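Side-chain contacts in fructose-bisphosphate aldolase (Thermus caldophilus, PDB 2FJK), which belongs to the class II fructose-bisphosphate aldolase family, is built on a TIM barrel and holds 1,3-dihydroxyacetonephosphate in a pocket: residues E86-A91 / T97-D102; R113-V118 / E163-D168. One frame throughout, in Å; residues are numbered along the deposited sequence.

Contact 1 (E86-A91 / T97-D102)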
ATOM      1  N   GLU A  86      -2.127  25.259  -0.453  1.00 25.82           N
ATOM      2  CA  GLU A  86      -1.417  24.299   0.383  1.00 25.61           C
ATOM      3  C   GLU A  86      -2.320  23.141   0.797  1.00 24.43           C
ATOM      4  O   GLU A  86      -1.848  22.031   1.033  1.00 23.49           O
ATOM      5  CB  GLU A  86      -0.874  24.992   1.635  1.00 28.28           C
ATOM      6  CG  GLU A  86      -0.210  26.336   1.368  1.00 34.05           C
ATOM      7  CD  GLU A  86      -1.183  27.504   1.469  1.00 36.98           C
ATOM      8  OE1 GLU A  86      -1.692  27.756   2.586  1.00 40.86           O
ATOM      9  OE2 GLU A  86      -1.438  28.169   0.438  1.00 35.92           O
ATOM     10  N   SER A  87      -3.616  23.415   0.899  1.00 24.89           N
ATOM     11  CA  SER A  87      -4.590  22.396   1.274  1.00 25.26           C
ATOM     12  C   SER A  87      -4.724  21.426   0.113  1.00 23.72           C
ATOM     13  O   SER A  87      -4.810  20.211   0.307  1.00 25.24           O
ATOM     14  CB  SER A  87      -5.951  23.034   1.568  1.00 27.19           C
ATOM     15  OG  SER A  87      -6.919  22.041   1.886  1.00 28.85           O
ATOM     16  N   VAL A  88      -4.748  21.972  -1.098  1.00 20.80           N
ATOM     17  CA  VAL A  88      -4.855  21.147  -2.292  1.00 19.50           C
ATOM     18  C   VAL A  88      -3.579  20.319  -2.453  1.00 19.57           C
ATOM     19  O   VAL A  88      -3.633  19.157  -2.870  1.00 19.97           O
ATOM     20  CB  VAL A  88      -5.085  22.021  -3.541  1.00 18.96           C
ATOM     21  CG1 VAL A  88      -4.866  21.214  -4.814  1.00 17.87           C
ATOM     22  CG2 VAL A  88      -6.485  22.578  -3.503  1.00 18.43           C
ATOM     23  N   LEU A  89      -2.439  20.911  -2.107  1.00 16.97           N
ATOM     24  CA  LEU A  89      -1.166  20.211  -2.214  1.00 18.43           C
ATOM     25  C   LEU A  89      -1.132  19.022  -1.265  1.00 19.48           C
ATOM     26  O   LEU A  89      -0.565  17.978  -1.594  1.00 19.08           O
ATOM     27  CB  LEU A  89       0.004  21.152  -1.903  1.00 20.67           C
ATOM     28  CG  LEU A  89       0.357  22.241  -2.921  1.00 24.36           C
ATOM     29  CD1 LEU A  89       1.614  22.976  -2.443  1.00 23.30           C
ATOM     30  CD2 LEU A  89       0.609  21.621  -4.308  1.00 24.61           C
ATOM     31  N   LYS A  90      -1.725  19.179  -0.083  1.00 19.75           N
ATOM     32  CA  LYS A  90      -1.774  18.082   0.879  1.00 21.83           C
ATOM     33  C   LYS A  90      -2.666  16.975   0.317  1.00 19.61           C
ATOM     34  O   LYS A  90      -2.398  15.795   0.499  1.00 21.33           O
ATOM     35  CB  LYS A  90      -2.328  18.562   2.237  1.00 22.97           C
ATOM     36  CG  LYS A  90      -1.366  19.463   3.005  1.00 28.16           C
ATOM     37  CD  LYS A  90      -1.974  20.000   4.305  1.00 32.14           C
ATOM     38  CE  LYS A  90      -0.954  20.834   5.080  1.00 34.16           C
ATOM     39  NZ  LYS A  90      -1.500  21.451   6.333  1.00 34.33           N
ATOM     40  N   ALA A  91      -3.734  17.366  -0.362  1.00 20.62           N
ATOM     41  CA  ALA A  91      -4.654  16.403  -0.955  1.00 20.37           C
ATOM     42  C   ALA A  91      -3.962  15.622  -2.091  1.00 21.00           C
ATOM     43  O   ALA A  91      -4.159  14.410  -2.224  1.00 18.95           O
ATOM     44  CB  ALA A  91      -5.887  17.125  -1.481  1.00 21.66           C
ATOM     45  N   THR A  97      -7.848  11.923  -6.148  1.00 20.85           N
ATOM     46  CA  THR A  97      -7.945  11.910  -7.602  1.00 21.46           C
ATOM     47  C   THR A  97      -8.664  13.130  -8.168  1.00 23.41           C
ATOM     48  O   THR A  97      -8.789  13.286  -9.386  1.00 20.72           O
ATOM     49  CB  THR A  97      -8.650  10.635  -8.062  1.00 19.74           C
ATOM     50  OG1 THR A  97      -9.971  10.599  -7.514  1.00 17.88           O
ATOM     51  CG2 THR A  97      -7.874   9.421  -7.582  1.00 18.40           C
ATOM     52  N   SER A  98      -9.130  13.990  -7.268  1.00 26.01           N
ATOM     53  CA  SER A  98      -9.817  15.216  -7.648  1.00 28.61           C
ATOM     54  C   SER A  98      -9.794  16.185  -6.470  1.00 28.56           C
ATOM     55  O   SER A  98     -10.104  15.813  -5.331  1.00 26.38           O
ATOM     56  CB  SER A  98     -11.262  14.922  -8.031  1.00 36.07           C
ATOM     57  OG  SER A  98     -11.441  13.558  -8.400  1.00 40.80           O
ATOM     58  N   VAL A  99      -9.413  17.426  -6.743  1.00 27.43           N
ATOM     59  CA  VAL A  99      -9.356  18.429  -5.699  1.00 26.99           C
ATOM     60  C   VAL A  99     -10.277  19.584  -6.012  1.00 28.69           C
ATOM     61  O   VAL A  99     -10.734  19.757  -7.147  1.00 26.61           O
ATOM     62  CB  VAL A  99      -7.944  18.990  -5.520  1.00 25.48           C
ATOM     63  CG1 VAL A  99      -6.994  17.878  -5.123  1.00 24.74           C
ATOM     64  CG2 VAL A  99      -7.495  19.677  -6.803  1.00 26.31           C
HETATM   65  N   MSE A 100     -10.528  20.385  -4.989  1.00 29.39           N
HETATM   66  CA  MSE A 100     -11.406  21.521  -5.127  1.00 30.39           C
HETATM   67  C   MSE A 100     -10.938  22.662  -4.257  1.00 30.20           C
HETATM   68  O   MSE A 100     -10.643  22.483  -3.071  1.00 29.27           O
HETATM   69  CB  MSE A 100     -12.815  21.125  -4.714  1.00 32.84           C
HETATM   70  CG  MSE A 100     -13.818  22.220  -4.875  1.00 36.90           C
HETATM   71 SE   MSE A 100     -15.429  21.702  -4.021  1.00 42.40          SE
HETATM   72  CE  MSE A 100     -15.523  19.856  -4.598  1.00 44.08           C
ATOM     73  N   ILE A 101     -10.863  23.836  -4.859  1.00 28.24           N
ATOM     74  CA  ILE A 101     -10.459  25.021  -4.143  1.00 28.18           C
ATOM     75  C   ILE A 101     -11.702  25.899  -4.091  1.00 27.95           C
ATOM     76  O   ILE A 101     -12.391  26.081  -5.096  1.00 26.17           O
ATOM     77  CB  ILE A 101      -9.315  25.750  -4.889  1.00 29.64           C
ATOM     78  CG1 ILE A 101      -8.959  27.045  -4.166  1.00 29.68           C
ATOM     79  CG2 ILE A 101      -9.723  26.021  -6.335  1.00 32.54           C
ATOM     80  CD1 ILE A 101      -8.363  26.836  -2.794  1.00 26.85           C
ATOM     81  N   ASP A 102     -12.011  26.414  -2.911  1.00 28.92           N
ATOM     82  CA  ASP A 102     -13.174  27.271  -2.770  1.00 29.88           C
ATOM     83  C   ASP A 102     -12.776  28.726  -2.541  1.00 28.61           C
ATOM     84  O   ASP A 102     -12.359  29.111  -1.449  1.00 27.54           O
ATOM     85  CB  ASP A 102     -14.068  26.781  -1.629  1.00 30.92           C
ATOM     86  CG  ASP A 102     -15.262  27.694  -1.390  1.00 33.51           C
ATOM     87  OD1 ASP A 102     -15.759  28.309  -2.362  1.00 33.47           O
ATOM     88  OD2 ASP A 102     -15.712  27.784  -0.229  1.00 34.35           O
TER
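Val88 of the helix lays its CG1 methyl against the isopropyl group of Val99 on the strand, with CG1 of Val88 3.6 Å from CG2 of Val99. The same methyl also reaches Val99 CG1 at 4.0 Å, so one branch of Val88 meets both branches of its partner, and the two side chains cross at about a right angle. Val88 holds CG1 anti to the backbone N (chi1 166°), which turns this methyl to the strand and sends CG2 toward Ile101, where it lies 4.5 Å from Ile101 CB. About a turn further along the helix, the methyl CB of Ala91 packs 3.9 Å from Val99 CG1. Val99 is thus held by two residues three apart on one helix face, through apolar contact and wholly inside the protein. Helix 86-91 runs antiparallel to strand 98-101, their axes at 169° and 8.6 Å apart, as expected where a barrel helix returns to the next strand. Helix 108-124 lies against the same side chains, so that the apolar contact continues into it, while the CB of Met100 leaves the strand away from helix 86-91, and its side chain comes within about 6 Å of the bound 1,3-dihydroxyacetonephosphate.

Contact 2 (R113-V118 / E163-D168); sequences RETKRV and ERTGAD
The backbone of helix 113-118 comes close to the chain where helix 155-164 ends, the CA atoms of Lys116 and Thr165 lying 4.5 Å apart, and Thr165 is the first residue there to leave helical geometry. Beside this approach the methyls of Thr115 and Thr165 meet, CG2 of Thr115 standing 3.7 Å from CG2 of Thr165 and equally near its CB, with the two side chains crossing at a slant. Thr115 has CG2 anti to the backbone N (chi1 -63° for OG1), which puts the methyl forward and keeps OG1 beside the backbone N, hydrogen-bonded to Asn111 O. Thr165 likewise gives its methyl to the contact; its OG1 is hydrogen-bonded with Phe161 O and accepts a weak bond from Ala167 N at 3.4 Å. The threonines therefore meet mainly through their methyls, both hydroxyls having hydrogen-bond partners in their own stretch of chain.

On the exposed side, the extended Lys116 chain runs past the carbonyl of Arg164, its CD 3.8 Å from Arg164 O, and its amino group continues past it. The like charges stay separate, Lys116 NZ being 6.6 Å from Arg164 NH2, and the Arg164 guanidinium instead makes a salt bridge with Glu109 near the start of helix 108-124. The contact joins outer helix 108-124 to the C-terminal end of outer helix 155-164 and the turn after it: Thr115 also packs on Phe161 of helix 155-164, and on the inner side it meets Ile101 of strand 98-101 and Ala131 of strand 128-133.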
ATOM      1  N   ARG A 113      -7.742  33.435 -10.469  1.00 29.92           N
ATOM      2  CA  ARG A 113      -6.314  33.323 -10.198  1.00 31.33           C
ATOM      3  C   ARG A 113      -5.990  32.108  -9.338  1.00 30.54           C
ATOM      4  O   ARG A 113      -5.179  31.262  -9.716  1.00 29.84           O
ATOM      5  CB  ARG A 113      -5.820  34.576  -9.485  1.00 35.55           C
ATOM      6  CG  ARG A 113      -4.351  34.542  -9.094  1.00 39.55           C
ATOM      7  CD  ARG A 113      -4.091  35.575  -8.015  1.00 41.03           C
ATOM      8  NE  ARG A 113      -4.697  36.854  -8.366  1.00 44.20           N
ATOM      9  CZ  ARG A 113      -5.105  37.754  -7.479  1.00 44.69           C
ATOM     10  NH1 ARG A 113      -4.973  37.517  -6.179  1.00 43.99           N
ATOM     11  NH2 ARG A 113      -5.656  38.887  -7.895  1.00 45.82           N
ATOM     12  N   GLU A 114      -6.621  32.034  -8.171  1.00 29.94           N
ATOM     13  CA  GLU A 114      -6.401  30.924  -7.249  1.00 29.39           C
ATOM     14  C   GLU A 114      -6.762  29.580  -7.894  1.00 28.19           C
ATOM     15  O   GLU A 114      -5.968  28.649  -7.885  1.00 26.87           O
ATOM     16  CB  GLU A 114      -7.235  31.132  -5.983  1.00 30.73           C
ATOM     17  CG  GLU A 114      -6.763  32.270  -5.090  1.00 33.45           C
ATOM     18  CD  GLU A 114      -5.549  31.889  -4.269  1.00 34.89           C
ATOM     19  OE1 GLU A 114      -5.530  30.764  -3.728  1.00 35.64           O
ATOM     20  OE2 GLU A 114      -4.619  32.714  -4.150  1.00 36.36           O
ATOM     21  N   THR A 115      -7.964  29.493  -8.453  1.00 28.05           N
ATOM     22  CA  THR A 115      -8.440  28.270  -9.098  1.00 27.30           C
ATOM     23  C   THR A 115      -7.485  27.782 -10.180  1.00 28.64           C
ATOM     24  O   THR A 115      -7.108  26.600 -10.205  1.00 27.23           O
ATOM     25  CB  THR A 115      -9.842  28.487  -9.720  1.00 26.94           C
ATOM     26  OG1 THR A 115     -10.773  28.794  -8.677  1.00 25.94           O
ATOM     27  CG2 THR A 115     -10.318  27.250 -10.465  1.00 23.67           C
ATOM     28  N   LYS A 116      -7.086  28.700 -11.060  1.00 29.13           N
ATOM     29  CA  LYS A 116      -6.179  28.386 -12.156  1.00 29.62           C
ATOM     30  C   LYS A 116      -4.864  27.801 -11.645  1.00 29.44           C
ATOM     31  O   LYS A 116      -4.309  26.879 -12.238  1.00 28.24           O
ATOM     32  CB  LYS A 116      -5.893  29.641 -12.974  1.00 30.96           C
ATOM     33  CG  LYS A 116      -5.191  29.383 -14.294  1.00 33.14           C
ATOM     34  CD  LYS A 116      -4.791  30.709 -14.944  1.00 35.97           C
ATOM     35  CE  LYS A 116      -3.987  30.504 -16.215  1.00 36.34           C
ATOM     36  NZ  LYS A 116      -3.242  31.749 -16.569  1.00 38.94           N
ATOM     37  N   ARG A 117      -4.364  28.354 -10.548  1.00 29.09           N
ATOM     38  CA  ARG A 117      -3.123  27.874  -9.955  1.00 29.59           C
ATOM     39  C   ARG A 117      -3.297  26.423  -9.496  1.00 28.81           C
ATOM     40  O   ARG A 117      -2.364  25.626  -9.542  1.00 26.88           O
ATOM     41  CB  ARG A 117      -2.755  28.740  -8.753  1.00 31.10           C
ATOM     42  CG  ARG A 117      -1.413  28.402  -8.140  1.00 33.25           C
ATOM     43  CD  ARG A 117      -1.211  29.148  -6.833  1.00 35.23           C
ATOM     44  NE  ARG A 117       0.179  29.093  -6.396  1.00 36.77           N
ATOM     45  CZ  ARG A 117       0.591  29.456  -5.188  1.00 37.53           C
ATOM     46  NH1 ARG A 117      -0.284  29.897  -4.296  1.00 38.50           N
ATOM     47  NH2 ARG A 117       1.877  29.378  -4.873  1.00 37.20           N
ATOM     48  N   VAL A 118      -4.506  26.100  -9.046  1.00 29.63           N
ATOM     49  CA  VAL A 118      -4.827  24.763  -8.571  1.00 28.05           C
ATOM     50  C   VAL A 118      -4.935  23.792  -9.730  1.00 26.61           C
ATOM     51  O   VAL A 118      -4.518  22.646  -9.625  1.00 28.85           O
ATOM     52  CB  VAL A 118      -6.161  24.760  -7.770  1.00 28.40           C
ATOM     53  CG1 VAL A 118      -6.665  23.326  -7.587  1.00 26.68           C
ATOM     54  CG2 VAL A 118      -5.947  25.416  -6.406  1.00 27.05           C
ATOM     55  N   GLU A 163     -13.488  28.763 -18.626  1.00 41.29           N
ATOM     56  CA  GLU A 163     -12.513  28.860 -19.703  1.00 42.56           C
ATOM     57  C   GLU A 163     -11.172  29.428 -19.224  1.00 42.34           C
ATOM     58  O   GLU A 163     -10.115  28.910 -19.585  1.00 41.92           O
ATOM     59  CB  GLU A 163     -13.079  29.700 -20.855  1.00 43.70           C
ATOM     60  CG  GLU A 163     -14.141  28.962 -21.669  1.00 47.08           C
ATOM     61  CD  GLU A 163     -14.825  29.836 -22.715  1.00 48.94           C
ATOM     62  OE1 GLU A 163     -15.590  29.286 -23.539  1.00 49.58           O
ATOM     63  OE2 GLU A 163     -14.608  31.068 -22.711  1.00 49.47           O
ATOM     64  N   ARG A 164     -11.209  30.474 -18.400  1.00 42.33           N
ATOM     65  CA  ARG A 164      -9.976  31.085 -17.899  1.00 41.91           C
ATOM     66  C   ARG A 164      -9.231  30.140 -16.955  1.00 40.16           C
ATOM     67  O   ARG A 164      -8.007  30.203 -16.838  1.00 39.24           O
ATOM     68  CB  ARG A 164     -10.281  32.409 -17.198  1.00 44.48           C
ATOM     69  CG  ARG A 164     -11.239  33.309 -17.958  1.00 47.95           C
ATOM     70  CD  ARG A 164     -10.986  34.773 -17.647  1.00 49.29           C
ATOM     71  NE  ARG A 164      -9.664  34.991 -17.067  1.00 50.68           N
ATOM     72  CZ  ARG A 164      -9.360  36.000 -16.259  1.00 51.33           C
ATOM     73  NH1 ARG A 164     -10.285  36.890 -15.934  1.00 53.15           N
ATOM     74  NH2 ARG A 164      -8.130  36.117 -15.781  1.00 52.92           N
ATOM     75  N   THR A 165      -9.974  29.286 -16.258  1.00 38.17           N
ATOM     76  CA  THR A 165      -9.363  28.302 -15.369  1.00 37.47           C
ATOM     77  C   THR A 165      -9.473  26.991 -16.144  1.00 38.49           C
ATOM     78  O   THR A 165     -10.284  26.881 -17.059  1.00 40.76           O
ATOM     79  CB  THR A 165     -10.135  28.148 -14.038  1.00 35.45           C
ATOM     80  OG1 THR A 165     -11.403  27.525 -14.287  1.00 31.19           O
ATOM     81  CG2 THR A 165     -10.359  29.496 -13.388  1.00 33.18           C
ATOM     82  N   GLY A 166      -8.667  25.999 -15.802  1.00 38.54           N
ATOM     83  CA  GLY A 166      -8.775  24.740 -16.520  1.00 36.17           C
ATOM     84  C   GLY A 166      -9.656  23.755 -15.770  1.00 35.13           C
ATOM     85  O   GLY A 166      -9.594  22.550 -16.015  1.00 33.86           O
ATOM     86  N   ALA A 167     -10.486  24.262 -14.861  1.00 32.54           N
ATOM     87  CA  ALA A 167     -11.349  23.394 -14.066  1.00 32.12           C
ATOM     88  C   ALA A 167     -12.125  22.379 -14.911  1.00 31.77           C
ATOM     89  O   ALA A 167     -12.456  22.631 -16.069  1.00 30.06           O
ATOM     90  CB  ALA A 167     -12.306  24.230 -13.222  1.00 30.93           C
ATOM     91  N   ASP A 168     -12.412  21.234 -14.303  1.00 30.54           N
ATOM     92  CA  ASP A 168     -13.110  20.144 -14.960  1.00 30.41           C
ATOM     93  C   ASP A 168     -14.595  20.014 -14.621  1.00 30.45           C
ATOM     94  O   ASP A 168     -15.356  19.464 -15.416  1.00 31.36           O
ATOM     95  CB  ASP A 168     -12.422  18.819 -14.608  1.00 30.46           C
ATOM     96  CG  ASP A 168     -10.935  18.851 -14.859  1.00 27.29           C
ATOM     97  OD1 ASP A 168     -10.537  18.847 -16.037  1.00 27.74           O
ATOM     98  OD2 ASP A 168     -10.163  18.885 -13.879  1.00 25.91           O
TER

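How the contacts relate
Reading from the N terminus, contact 1 closes first, a short loop in which strand 98-101 returns antiparallel along helix 85-93, with five residues between the two segments. The chain then passes into helix 108-124, whose middle opens contact 2, a much longer loop of 44 intervening residues that closes where helix 155-164 ends. The two loops stand in series, neither nested nor crossed, with centres about 13 Å apart on one side of the chain's centre. They nonetheless meet: Val118 CG2 lies 3.7 Å from Ile101 CB, and Val118 CG1 rests on Val99 and Val88. Helix 108-124 thus links them, tying the preceding helix and strand to the end of helix 155-164 along the barrel wall.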